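Local coordinates for protein putative acyl-CoA dehydrogenase (Burkholderia xenovorans, PDB 5JSC) that belongs to the acyl-CoA dehydrogenase family of flavoproteins and binds flavin-adenine dinucleotide in a four-chain assembly, at residues T56-V61 with G181-F186; V77-H82 with Q127-L132; A268-A273 with S313-V318. All coordinates share one frame; numbering follows the deposited sequence. Where two conformers were deposited one is given.

Interaction 1: T56-V61 with G181-F186; sequences TCRRLV and GGIADF
I183 meets the helix 53-66 through two side chains, C57 and R58, and each takes a different branch of the isoleucine. The apolar part involves the longer branch. CG1 of I183 stands between the backbone N and the carbonyl carbon (chi1 63°), and an extended chi2 carries CD1 out toward the helix. There CD1 lies 4.0 Å from CB of C57. It also lies 3.2 Å from SG of C57, but that separation is too short for relaxed packing, and because C57 was modelled in two conformers the exact sulfur position is doubtful.

The shorter branch packs against a charged plane. CG2 of I183 sits over one face of the R58 guanidinium, nearer its rim than its centre, 3.5 Å from NH1 of R58. The arginine reaches this place because its chain is extended from CG to NE, crossing the isoleucine at a slant.

Polar contact is indirect, since no hydrogen bond joins the two segments. One water bridges them: NE of R58 donates to it over 2.9 Å, and the water in turn donates to the backbone O of I183 at 2.7 Å. G182, at a positive phi of 93°, turns the loop just before I183, and its N is hydrogen-bonded to OH of Y187. Further along, OD2 of D185 accepts a hydrogen bond from the backbone N of I141.

The contact thus joins a helix of the N-terminal domain to the loop between strands 168-179 and 186-192 of the middle domain, with the I183 side chain about 11 Å from the bound FAD. Its chemistry implies that the arginine serves as a flat surface for a methyl group while its NE stays hydrated, so here the two segments meet through apolar contact and one shared water.

Interaction 2: V77-H82 with Q127-L132; sequences VAYGGH and QKTRYL
Y79 lays one face of its ring against the helix 125-136, and the atom it meets there is CB of K128. CG of Y79 lies anti to its carbonyl carbon (chi1 -53°), which helps place the ring against K128. CB of K128 stands 3.5 Å from the ring centroid and 7° off the ring normal, a nearly centred CH-pi contact. CG of K128 is likewise anti to its carbonyl carbon (chi1 -68°), and the chain runs fully extended from there, bringing CD to 3.6 Å from CE2 of Y79 while the ammonium end travels on, away from the loop. The lysine therefore crosses the ring at a slant and touches it with carbon alone. Over the opposite face lies CB of A78, the residue just before the tyrosine, so the ring is held between its own neighbour and the helix.

T129 approaches differently, at the ring edge and near its plane, with OG1 3.5 Å from CE1 of Y79. This hydroxyl is engaged elsewhere, donating to the backbone O of H125 one turn back. The tyrosine hydroxyl also turns to H125, making a weak hydrogen bond with ND1.

L132 completes the contact at the base of the ring: its CB lies 3.8 Å from CB of Y79 and 3.5 Å from the carbonyl O of Y79. L132 also packs on S116, I119 and S120 of the helix 103-122. G80, at positive phi, then turns the loop.

Within the N-terminal helical domain, the contact fastens the loop between helices 53-66 and 88-101 onto the helix 125-136. No hydrogen bond joins the two segments, which suggests that the hold rests largely on dispersion and CH-pi contact, with the polar ends of the tyrosine and threonine both turned to one histidine.

Interaction 3: A268-A273 with S313-V318; sequences ASLGFA and SSALLV. With SO4 (sulfate ion), chain P.
L270 and A315 meet inside the C-terminal helical domain of the acyl-CoA dehydrogenase fold, an antiparallel helical bundle, where the long helix 250-286 runs against the helix 298-325. The two short segments approach to 9.9 Å between their axes, at 155° between their N-to-C directions. This is a buried and wholly apolar contact: no hydrogen bond passes between the helices.

L270 provides the first helix's whole share of it. With CG anti to the backbone N (chi1 169°), the leucine extends toward the gap between the helices and spreads its two methyls over the other helix. CD2 reaches the small residue A315, 3.6 Å from its CB and equally close to its CA, touching the helix backbone almost directly. CD1 also rests on A315, 4.0 Å from its CB, and reaches S314 more distantly, 4.4 Å from CB of S314. L270 also touches E96 of the helix 88-101, and A315 touches W23.

S314 faces the first helix with its CB, while its hydroxyl is hydrogen-bonded to the backbone O of T310 and to ND1 of H341. S313 and L316 have a different neighbour: each packs against its counterpart in the second subunit. A sulfate ion, probably from the crystallisation liquor, lies beside OG of S313, at a distance too short to be trusted in detail; that OG is also bonded to the backbone O of L309 and of T310. One turn beyond S314, V318 closes the leucine's footprint, its CG2 lying 4.4 Å from CD2 of L270.

Overall arrangement
Interaction 3 is the core contact of the three, apolar throughout and joining two helices of the C-terminal bundle, whereas interactions 1 and 2 are partly buried and each sets a loop against a helix. Interaction 1 joins the N-terminal and middle domains and adds a bridging water; interaction 2 stays within the N-terminal domain and relies on an aromatic face. Interaction 2 is nested in the chain loop closed by interaction 1, and the two touch where F186 meets Y131 edge-to-face, CD2 of F186 lying 3.7 Å from CD1 of Y131. Interaction 3 lies across the chain's centre from both, its nearest atoms about 11 Å from those of interaction 1.

Interaction 1: T56-V61 with G181-F186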
ATOM      1  N   THR C  56      -6.167  36.005  14.945  1.00 18.93           N
ATOM      2  CA  THR C  56      -5.612  35.828  13.610  1.00 19.72           C
ATOM      3  C   THR C  56      -6.712  35.550  12.593  1.00 18.88           C
ATOM      4  O   THR C  56      -6.686  36.093  11.482  1.00 18.62           O
ATOM      5  CB  THR C  56      -4.566  34.712  13.616  1.00 22.50           C
ATOM      6  OG1 THR C  56      -3.477  35.090  14.470  1.00 24.61           O
ATOM      7  CG2 THR C  56      -4.032  34.463  12.209  1.00 24.61           C
ATOM      8  N   CYS C  57      -7.693  34.716  12.951  1.00 17.51           N
ATOM      9  CA  CYS C  57      -8.825  34.419  12.062  0.54 18.13           C
ATOM     10  C   CYS C  57      -9.597  35.685  11.737  1.00 17.36           C
ATOM     11  O   CYS C  57      -9.925  35.964  10.581  1.00 16.37           O
ATOM     12  CB  CYS C  57      -9.771  33.392  12.713  0.54 17.55           C
ATOM     13  SG  CYS C  57     -11.591  33.498  12.277  0.54 18.66           S
ATOM     14  N   ARG C  58      -9.904  36.468  12.775  1.00 17.76           N
ATOM     15  CA  ARG C  58     -10.644  37.709  12.569  1.00 17.18           C
ATOM     16  C   ARG C  58      -9.897  38.641  11.624  1.00 17.30           C
ATOM     17  O   ARG C  58     -10.495  39.229  10.713  1.00 17.39           O
ATOM     18  CB  ARG C  58     -10.896  38.406  13.906  1.00 19.53           C
ATOM     19  CG  ARG C  58     -11.897  37.713  14.819  1.00 21.88           C
ATOM     20  CD  ARG C  58     -12.090  38.531  16.086  1.00 26.88           C
ATOM     21  NE  ARG C  58     -13.332  38.206  16.782  1.00 32.16           N
ATOM     22  CZ  ARG C  58     -13.404  37.543  17.928  1.00 35.74           C
ATOM     23  NH1 ARG C  58     -12.298  37.122  18.530  1.00 37.72           N
ATOM     24  NH2 ARG C  58     -14.588  37.308  18.482  1.00 35.42           N
ATOM     25  N   ARG C  59      -8.585  38.786  11.827  1.00 16.04           N
ATOM     26  CA  ARG C  59      -7.794  39.664  10.976  1.00 17.50           C
ATOM     27  C   ARG C  59      -7.766  39.154   9.543  1.00 16.55           C
ATOM     28  O   ARG C  59      -7.917  39.933   8.594  1.00 16.92           O
ATOM     29  CB  ARG C  59      -6.381  39.784  11.551  1.00 21.10           C
ATOM     30  CG  ARG C  59      -5.433  40.652  10.766  1.00 27.15           C
ATOM     31  CD  ARG C  59      -4.157  40.925  11.574  1.00 32.37           C
ATOM     32  NE  ARG C  59      -3.364  39.719  11.822  1.00 38.30           N
ATOM     33  CZ  ARG C  59      -3.262  39.097  12.998  1.00 42.36           C
ATOM     34  NH1 ARG C  59      -3.905  39.557  14.065  1.00 42.90           N
ATOM     35  NH2 ARG C  59      -2.510  38.011  13.110  1.00 43.95           N
ATOM     36  N   LEU C  60      -7.601  37.840   9.369  1.00 15.43           N
ATOM     37  CA  LEU C  60      -7.540  37.263   8.030  1.00 15.50           C
ATOM     38  C   LEU C  60      -8.858  37.435   7.286  1.00 15.14           C
ATOM     39  O   LEU C  60      -8.861  37.751   6.089  1.00 15.60           O
ATOM     40  CB  LEU C  60      -7.154  35.785   8.115  1.00 15.31           C
ATOM     41  CG  LEU C  60      -5.676  35.528   8.408  1.00 17.08           C
ATOM     42  CD1 LEU C  60      -5.476  34.082   8.829  1.00 18.03           C
ATOM     43  CD2 LEU C  60      -4.821  35.858   7.181  1.00 20.57           C
ATOM     44  N   VAL C  61      -9.988  37.243   7.976  1.00 14.80           N
ATOM     45  CA  VAL C  61     -11.288  37.429   7.326  1.00 14.89           C
ATOM     46  C   VAL C  61     -11.436  38.870   6.851  1.00 15.26           C
ATOM     47  O   VAL C  61     -11.865  39.126   5.718  1.00 14.69           O
ATOM     48  CB  VAL C  61     -12.439  37.019   8.266  1.00 13.63           C
ATOM     49  CG1 VAL C  61     -13.790  37.452   7.683  1.00 14.86           C
ATOM     50  CG2 VAL C  61     -12.431  35.508   8.502  1.00 15.16           C
ATOM     51  N   GLY C 181     -16.342  28.490  15.883  1.00 12.23           N
ATOM     52  CA  GLY C 181     -17.160  28.520  17.078  1.00 13.02           C
ATOM     53  C   GLY C 181     -16.581  29.470  18.105  1.00 14.66           C
ATOM     54  O   GLY C 181     -15.378  29.438  18.380  1.00 15.60           O
ATOM     55  N   GLY C 182     -17.423  30.333  18.667  1.00 16.06           N
ATOM     56  CA  GLY C 182     -16.979  31.327  19.610  1.00 17.86           C
ATOM     57  C   GLY C 182     -16.638  32.673  19.007  1.00 19.20           C
ATOM     58  O   GLY C 182     -16.600  33.667  19.740  1.00 22.52           O
ATOM     59  N   ILE C 183     -16.384  32.740  17.697  1.00 17.39           N
ATOM     60  CA  ILE C 183     -16.058  34.020  17.072  1.00 17.70           C
ATOM     61  C   ILE C 183     -16.950  34.329  15.873  1.00 15.12           C
ATOM     62  O   ILE C 183     -16.901  35.441  15.334  1.00 16.77           O
ATOM     63  CB  ILE C 183     -14.578  34.085  16.663  1.00 19.90           C
ATOM     64  CG1 ILE C 183     -14.247  33.033  15.612  1.00 19.10           C
ATOM     65  CG2 ILE C 183     -13.675  33.956  17.882  1.00 22.96           C
ATOM     66  CD1 ILE C 183     -12.799  33.062  15.247  1.00 23.60           C
ATOM     67  N   ALA C 184     -17.769  33.368  15.450  1.00 14.04           N
ATOM     68  CA  ALA C 184     -18.674  33.610  14.332  1.00 13.33           C
ATOM     69  C   ALA C 184     -19.740  34.638  14.698  1.00 13.72           C
ATOM     70  O   ALA C 184     -20.162  34.751  15.853  1.00 15.50           O
ATOM     71  CB  ALA C 184     -19.355  32.310  13.895  1.00 13.32           C
ATOM     72  N   ASP C 185     -20.190  35.389  13.689  1.00 13.51           N
ATOM     73  CA  ASP C 185     -21.310  36.300  13.868  1.00 13.62           C
ATOM     74  C   ASP C 185     -22.658  35.619  13.682  1.00 13.44           C
ATOM     75  O   ASP C 185     -23.674  36.120  14.184  1.00 15.22           O
ATOM     76  CB  ASP C 185     -21.172  37.478  12.898  1.00 15.14           C
ATOM     77  CG  ASP C 185     -19.995  38.365  13.251  1.00 17.77           C
ATOM     78  OD1 ASP C 185     -20.062  39.024  14.314  1.00 22.52           O
ATOM     79  OD2 ASP C 185     -19.003  38.388  12.498  1.00 16.13           O
ATOM     80  N   PHE C 186     -22.684  34.483  12.996  1.00 12.90           N
ATOM     81  CA  PHE C 186     -23.896  33.689  12.874  1.00 13.23           C
ATOM     82  C   PHE C 186     -23.482  32.258  12.585  1.00 12.25           C
ATOM     83  O   PHE C 186     -22.362  31.993  12.126  1.00 11.97           O
ATOM     84  CB  PHE C 186     -24.823  34.219  11.768  1.00 14.26           C
ATOM     85  CG  PHE C 186     -24.243  34.091  10.388  1.00 13.10           C
ATOM     86  CD1 PHE C 186     -24.405  32.916   9.652  1.00 13.83           C
ATOM     87  CD2 PHE C 186     -23.507  35.132   9.827  1.00 12.63           C
ATOM     88  CE1 PHE C 186     -23.847  32.787   8.382  1.00 13.58           C
ATOM     89  CE2 PHE C 186     -22.964  35.014   8.567  1.00 14.37           C
ATOM     90  CZ  PHE C 186     -23.129  33.840   7.839  1.00 14.87           C
TER
HETATM   91  O   HOH W   1     -16.087  37.953  15.836  1.00 39.38           O

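Interaction 2: V77-H82 with Q127-L132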
ATOM      1  N   VAL C  77     -24.602  38.130  -7.509  1.00 15.15           N
ATOM      2  CA  VAL C  77     -23.930  39.418  -7.649  1.00 16.46           C
ATOM      3  C   VAL C  77     -24.626  40.485  -6.808  1.00 16.65           C
ATOM      4  O   VAL C  77     -23.973  41.347  -6.206  1.00 17.29           O
ATOM      5  CB  VAL C  77     -23.861  39.812  -9.134  1.00 18.99           C
ATOM      6  CG1 VAL C  77     -23.347  41.234  -9.285  1.00 20.04           C
ATOM      7  CG2 VAL C  77     -22.964  38.839  -9.875  1.00 18.55           C
ATOM      8  N   ALA C  78     -25.959  40.435  -6.741  1.00 16.07           N
ATOM      9  CA  ALA C  78     -26.707  41.410  -5.954  1.00 16.50           C
ATOM     10  C   ALA C  78     -26.380  41.342  -4.470  1.00 17.01           C
ATOM     11  O   ALA C  78     -26.651  42.307  -3.741  1.00 18.36           O
ATOM     12  CB  ALA C  78     -28.208  41.196  -6.156  1.00 17.74           C
ATOM     13  N   TYR C  79     -25.804  40.231  -4.009  1.00 14.65           N
ATOM     14  CA  TYR C  79     -25.535  39.995  -2.595  1.00 15.01           C
ATOM     15  C   TYR C  79     -24.045  40.007  -2.275  1.00 16.36           C
ATOM     16  O   TYR C  79     -23.640  39.546  -1.203  1.00 17.62           O
ATOM     17  CB  TYR C  79     -26.167  38.671  -2.165  1.00 16.73           C
ATOM     18  CG  TYR C  79     -27.629  38.614  -2.512  1.00 18.25           C
ATOM     19  CD1 TYR C  79     -28.530  39.471  -1.899  1.00 18.06           C
ATOM     20  CD2 TYR C  79     -28.110  37.720  -3.460  1.00 20.87           C
ATOM     21  CE1 TYR C  79     -29.865  39.451  -2.223  1.00 20.74           C
ATOM     22  CE2 TYR C  79     -29.464  37.689  -3.786  1.00 22.76           C
ATOM     23  CZ  TYR C  79     -30.326  38.558  -3.156  1.00 24.41           C
ATOM     24  OH  TYR C  79     -31.665  38.551  -3.451  1.00 28.64           O
ATOM     25  N   GLY C  80     -23.219  40.536  -3.173  1.00 15.58           N
ATOM     26  CA  GLY C  80     -21.792  40.630  -2.935  1.00 16.59           C
ATOM     27  C   GLY C  80     -20.964  39.535  -3.572  1.00 15.24           C
ATOM     28  O   GLY C  80     -19.731  39.574  -3.465  1.00 16.17           O
ATOM     29  N   GLY C  81     -21.595  38.569  -4.229  1.00 14.26           N
ATOM     30  CA  GLY C  81     -20.851  37.490  -4.846  1.00 13.79           C
ATOM     31  C   GLY C  81     -20.161  37.906  -6.128  1.00 14.15           C
ATOM     32  O   GLY C  81     -20.513  38.894  -6.774  1.00 15.80           O
ATOM     33  N   HIS C  82     -19.137  37.129  -6.496  1.00 15.03           N
ATOM     34  CA  HIS C  82     -18.437  37.383  -7.752  1.00 15.58           C
ATOM     35  C   HIS C  82     -19.359  37.169  -8.946  1.00 16.76           C
ATOM     36  O   HIS C  82     -19.337  37.943  -9.917  1.00 18.21           O
ATOM     37  CB  HIS C  82     -17.218  36.471  -7.865  1.00 17.47           C
ATOM     38  CG  HIS C  82     -16.578  36.516  -9.214  1.00 23.88           C
ATOM     39  ND1 HIS C  82     -15.813  37.583  -9.632  1.00 27.66           N
ATOM     40  CD2 HIS C  82     -16.630  35.655 -10.258  1.00 26.81           C
ATOM     41  CE1 HIS C  82     -15.401  37.369 -10.870  1.00 28.42           C
ATOM     42  NE2 HIS C  82     -15.882  36.205 -11.273  1.00 29.78           N
ATOM     43  N   GLN C 127     -32.963  37.150   3.738  1.00 19.39           N
ATOM     44  CA  GLN C 127     -31.835  36.433   4.319  1.00 18.39           C
ATOM     45  C   GLN C 127     -30.556  36.679   3.529  1.00 16.89           C
ATOM     46  O   GLN C 127     -29.503  36.968   4.109  1.00 16.73           O
ATOM     47  CB  GLN C 127     -32.153  34.939   4.402  1.00 18.16           C
ATOM     48  CG  GLN C 127     -33.232  34.615   5.431  1.00 20.19           C
ATOM     49  CD  GLN C 127     -33.865  33.250   5.223  1.00 21.55           C
ATOM     50  OE1 GLN C 127     -33.670  32.611   4.191  1.00 21.68           O
ATOM     51  NE2 GLN C 127     -34.636  32.797   6.210  1.00 23.71           N
ATOM     52  N   LYS C 128     -30.624  36.568   2.198  1.00 15.02           N
ATOM     53  CA  LYS C 128     -29.432  36.833   1.397  1.00 16.06           C
ATOM     54  C   LYS C 128     -28.960  38.274   1.565  1.00 15.78           C
ATOM     55  O   LYS C 128     -27.753  38.528   1.675  1.00 15.62           O
ATOM     56  CB  LYS C 128     -29.695  36.504  -0.073  1.00 16.59           C
ATOM     57  CG  LYS C 128     -29.881  35.019  -0.351  1.00 16.34           C
ATOM     58  CD  LYS C 128     -29.992  34.757  -1.842  1.00 17.60           C
ATOM     59  CE  LYS C 128     -30.191  33.279  -2.156  1.00 19.14           C
ATOM     60  NZ  LYS C 128     -30.291  33.056  -3.639  1.00 19.62           N
ATOM     61  N   THR C 129     -29.893  39.232   1.608  1.00 16.99           N
ATOM     62  CA  THR C 129     -29.505  40.630   1.789  1.00 18.30           C
ATOM     63  C   THR C 129     -28.840  40.856   3.141  1.00 18.24           C
ATOM     64  O   THR C 129     -27.883  41.633   3.253  1.00 18.56           O
ATOM     65  CB  THR C 129     -30.738  41.526   1.648  1.00 20.54           C
ATOM     66  OG1 THR C 129     -31.282  41.363   0.336  1.00 21.58           O
ATOM     67  CG2 THR C 129     -30.388  42.993   1.870  1.00 21.60           C
ATOM     68  N   ARG C 130     -29.342  40.201   4.187  1.00 17.44           N
ATOM     69  CA  ARG C 130     -28.843  40.485   5.526  1.00 19.11           C
ATOM     70  C   ARG C 130     -27.460  39.889   5.749  1.00 18.04           C
ATOM     71  O   ARG C 130     -26.622  40.506   6.412  1.00 21.39           O
ATOM     72  CB  ARG C 130     -29.829  39.975   6.577  1.00 22.62           C
ATOM     73  CG  ARG C 130     -29.309  40.057   8.015  1.00 26.21           C
ATOM     74  CD  ARG C 130     -30.397  39.704   9.024  1.00 30.82           C
ATOM     75  NE  ARG C 130     -29.872  39.516  10.377  1.00 36.16           N
ATOM     76  CZ  ARG C 130     -29.593  40.504  11.225  1.00 39.42           C
ATOM     77  NH1 ARG C 130     -29.781  41.768  10.866  1.00 41.86           N
ATOM     78  NH2 ARG C 130     -29.122  40.227  12.433  1.00 39.85           N
ATOM     79  N   TYR C 131     -27.191  38.704   5.204  1.00 15.64           N
ATOM     80  CA  TYR C 131     -25.975  37.983   5.575  1.00 13.75           C
ATOM     81  C   TYR C 131     -24.904  37.965   4.500  1.00 13.93           C
ATOM     82  O   TYR C 131     -23.725  38.104   4.826  1.00 14.76           O
ATOM     83  CB  TYR C 131     -26.315  36.535   5.979  1.00 14.68           C
ATOM     84  CG  TYR C 131     -27.138  36.516   7.243  1.00 15.31           C
ATOM     85  CD1 TYR C 131     -26.536  36.682   8.483  1.00 17.25           C
ATOM     86  CD2 TYR C 131     -28.521  36.385   7.196  1.00 17.08           C
ATOM     87  CE1 TYR C 131     -27.288  36.701   9.645  1.00 16.95           C
ATOM     88  CE2 TYR C 131     -29.280  36.400   8.351  1.00 18.69           C
ATOM     89  CZ  TYR C 131     -28.658  36.560   9.573  1.00 16.73           C
ATOM     90  OH  TYR C 131     -29.404  36.571  10.726  1.00 18.21           O
ATOM     91  N   LEU C 132     -25.267  37.804   3.226  1.00 13.37           N
ATOM     92  CA  LEU C 132     -24.226  37.519   2.243  1.00 12.92           C
ATOM     93  C   LEU C 132     -23.301  38.697   1.947  1.00 13.76           C
ATOM     94  O   LEU C 132     -22.097  38.473   1.766  1.00 14.51           O
ATOM     95  CB  LEU C 132     -24.846  36.997   0.948  1.00 13.18           C
ATOM     96  CG  LEU C 132     -25.504  35.626   1.117  1.00 12.94           C
ATOM     97  CD1 LEU C 132     -26.030  35.137  -0.233  1.00 15.73           C
ATOM     98  CD2 LEU C 132     -24.546  34.569   1.731  1.00 13.85           C
TER

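Interaction 3: A268-A273 with S313-V318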
ATOM      1  N   ALA C 268      -7.576  22.376  -0.767  1.00  9.51           N
ATOM      2  CA  ALA C 268      -6.699  22.735   0.347  1.00  8.75           C
ATOM      3  C   ALA C 268      -5.680  21.636   0.612  1.00  8.77           C
ATOM      4  O   ALA C 268      -4.492  21.919   0.818  1.00  8.94           O
ATOM      5  CB  ALA C 268      -7.512  23.024   1.611  1.00 10.02           C
ATOM      6  N   SER C 269      -6.123  20.376   0.597  1.00  9.29           N
ATOM      7  CA  SER C 269      -5.208  19.247   0.763  1.00  9.21           C
ATOM      8  C   SER C 269      -4.089  19.307  -0.264  1.00  9.18           C
ATOM      9  O   SER C 269      -2.907  19.118   0.060  1.00  9.63           O
ATOM     10  CB  SER C 269      -5.969  17.927   0.604  1.00  9.52           C
ATOM     11  OG  SER C 269      -7.001  17.790   1.558  1.00 11.36           O
ATOM     12  N   LEU C 270      -4.461  19.565  -1.513  1.00  9.83           N
ATOM     13  CA  LEU C 270      -3.499  19.678  -2.599  1.00  8.34           C
ATOM     14  C   LEU C 270      -2.501  20.801  -2.343  1.00  8.53           C
ATOM     15  O   LEU C 270      -1.302  20.637  -2.591  1.00  9.61           O
ATOM     16  CB  LEU C 270      -4.268  19.909  -3.902  1.00 10.12           C
ATOM     17  CG  LEU C 270      -3.496  20.320  -5.149  1.00 10.06           C
ATOM     18  CD1 LEU C 270      -2.508  19.229  -5.538  1.00 12.10           C
ATOM     19  CD2 LEU C 270      -4.486  20.586  -6.294  1.00 10.86           C
ATOM     20  N   GLY C 271      -2.981  21.954  -1.866  1.00  9.03           N
ATOM     21  CA  GLY C 271      -2.071  23.049  -1.547  1.00 10.23           C
ATOM     22  C   GLY C 271      -1.073  22.690  -0.461  1.00  9.35           C
ATOM     23  O   GLY C 271       0.123  22.979  -0.575  1.00 10.09           O
ATOM     24  N   PHE C 272      -1.551  22.062   0.621  1.00  8.74           N
ATOM     25  CA  PHE C 272      -0.635  21.570   1.646  1.00  9.02           C
ATOM     26  C   PHE C 272       0.387  20.606   1.044  1.00  9.01           C
ATOM     27  O   PHE C 272       1.585  20.683   1.354  1.00  9.74           O
ATOM     28  CB  PHE C 272      -1.416  20.884   2.771  1.00  9.86           C
ATOM     29  CG  PHE C 272      -2.254  21.824   3.609  1.00  9.81           C
ATOM     30  CD1 PHE C 272      -1.728  23.025   4.092  1.00 11.03           C
ATOM     31  CD2 PHE C 272      -3.572  21.497   3.928  1.00 10.41           C
ATOM     32  CE1 PHE C 272      -2.499  23.877   4.866  1.00 12.25           C
ATOM     33  CE2 PHE C 272      -4.348  22.350   4.706  1.00 12.74           C
ATOM     34  CZ  PHE C 272      -3.815  23.545   5.171  1.00 12.78           C
ATOM     35  N   ALA C 273      -0.066  19.693   0.175  1.00  9.46           N
ATOM     36  CA  ALA C 273       0.853  18.756  -0.472  1.00  8.68           C
ATOM     37  C   ALA C 273       1.884  19.484  -1.329  1.00  9.77           C
ATOM     38  O   ALA C 273       3.070  19.120  -1.333  1.00 10.16           O
ATOM     39  CB  ALA C 273       0.077  17.737  -1.308  1.00 10.70           C
ATOM     40  N   SER C 313      -2.269  13.551  -9.746  1.00 10.36           N
ATOM     41  CA  SER C 313      -3.553  12.862  -9.772  0.68 10.56           C
ATOM     42  C   SER C 313      -4.565  13.582  -8.888  1.00 10.07           C
ATOM     43  O   SER C 313      -5.735  13.709  -9.270  1.00 10.96           O
ATOM     44  CB  SER C 313      -3.396  11.391  -9.370  0.68 12.18           C
ATOM     45  OG  SER C 313      -2.790  11.245  -8.107  0.68 11.87           O
ATOM     46  N   SER C 314      -4.129  14.094  -7.730  1.00  9.38           N
ATOM     47  CA  SER C 314      -5.027  14.875  -6.881  1.00 10.27           C
ATOM     48  C   SER C 314      -5.504  16.125  -7.605  1.00  9.48           C
ATOM     49  O   SER C 314      -6.703  16.429  -7.621  1.00 10.74           O
ATOM     50  CB  SER C 314      -4.335  15.261  -5.576  1.00 11.09           C
ATOM     51  OG  SER C 314      -4.046  14.113  -4.797  1.00 11.74           O
ATOM     52  N   ALA C 315      -4.575  16.864  -8.213  1.00  9.44           N
ATOM     53  CA  ALA C 315      -4.950  18.106  -8.878  1.00  8.94           C
ATOM     54  C   ALA C 315      -5.921  17.852 -10.024  1.00  9.39           C
ATOM     55  O   ALA C 315      -6.893  18.601 -10.197  1.00  9.41           O
ATOM     56  CB  ALA C 315      -3.698  18.826  -9.379  1.00 10.74           C
ATOM     57  N   LEU C 316      -5.672  16.811 -10.823  1.00  9.36           N
ATOM     58  CA  LEU C 316      -6.586  16.477 -11.912  1.00  8.98           C
ATOM     59  C   LEU C 316      -7.973  16.134 -11.380  1.00  9.21           C
ATOM     60  O   LEU C 316      -8.983  16.580 -11.939  1.00  9.43           O
ATOM     61  CB  LEU C 316      -6.012  15.327 -12.741  1.00  9.67           C
ATOM     62  CG  LEU C 316      -4.842  15.759 -13.650  1.00  9.82           C
ATOM     63  CD1 LEU C 316      -3.975  14.559 -14.075  1.00 11.29           C
ATOM     64  CD2 LEU C 316      -5.371  16.513 -14.883  1.00 11.74           C
ATOM     65  N   LEU C 317      -8.045  15.360 -10.285  1.00  9.11           N
ATOM     66  CA  LEU C 317      -9.350  15.043  -9.702  1.00  9.30           C
ATOM     67  C   LEU C 317     -10.040  16.280  -9.134  1.00  9.74           C
ATOM     68  O   LEU C 317     -11.264  16.428  -9.277  1.00 10.33           O
ATOM     69  CB  LEU C 317      -9.198  13.978  -8.621  1.00  9.10           C
ATOM     70  CG  LEU C 317      -8.850  12.581  -9.122  1.00  9.73           C
ATOM     71  CD1 LEU C 317      -8.397  11.739  -7.934  1.00 12.83           C
ATOM     72  CD2 LEU C 317     -10.046  11.935  -9.788  1.00 10.36           C
ATOM     73  N   VAL C 318      -9.285  17.165  -8.469  1.00  9.51           N
ATOM     74  CA  VAL C 318      -9.864  18.396  -7.929  1.00  9.89           C
ATOM     75  C   VAL C 318     -10.495  19.214  -9.042  1.00 10.06           C
ATOM     76  O   VAL C 318     -11.665  19.614  -8.960  1.00 10.14           O
ATOM     77  CB  VAL C 318      -8.793  19.224  -7.192  1.00  9.13           C
ATOM     78  CG1 VAL C 318      -9.316  20.634  -6.895  1.00 10.75           C
ATOM     79  CG2 VAL C 318      -8.368  18.529  -5.913  1.00  9.91           C
TER
HETATM   80  S   SO4 P 504      -1.505   8.142  -6.789  0.81 33.84           S
HETATM   81  O1  SO4 P 504      -1.432   9.199  -7.801  0.81 34.99           O
HETATM   82  O2  SO4 P 504      -2.762   7.412  -6.944  0.81 36.00           O
HETATM   83  O3  SO4 P 504      -1.455   8.742  -5.448  0.81 29.98           O
HETATM   84  O4  SO4 P 504      -0.388   7.220  -7.007  0.81 30.99           O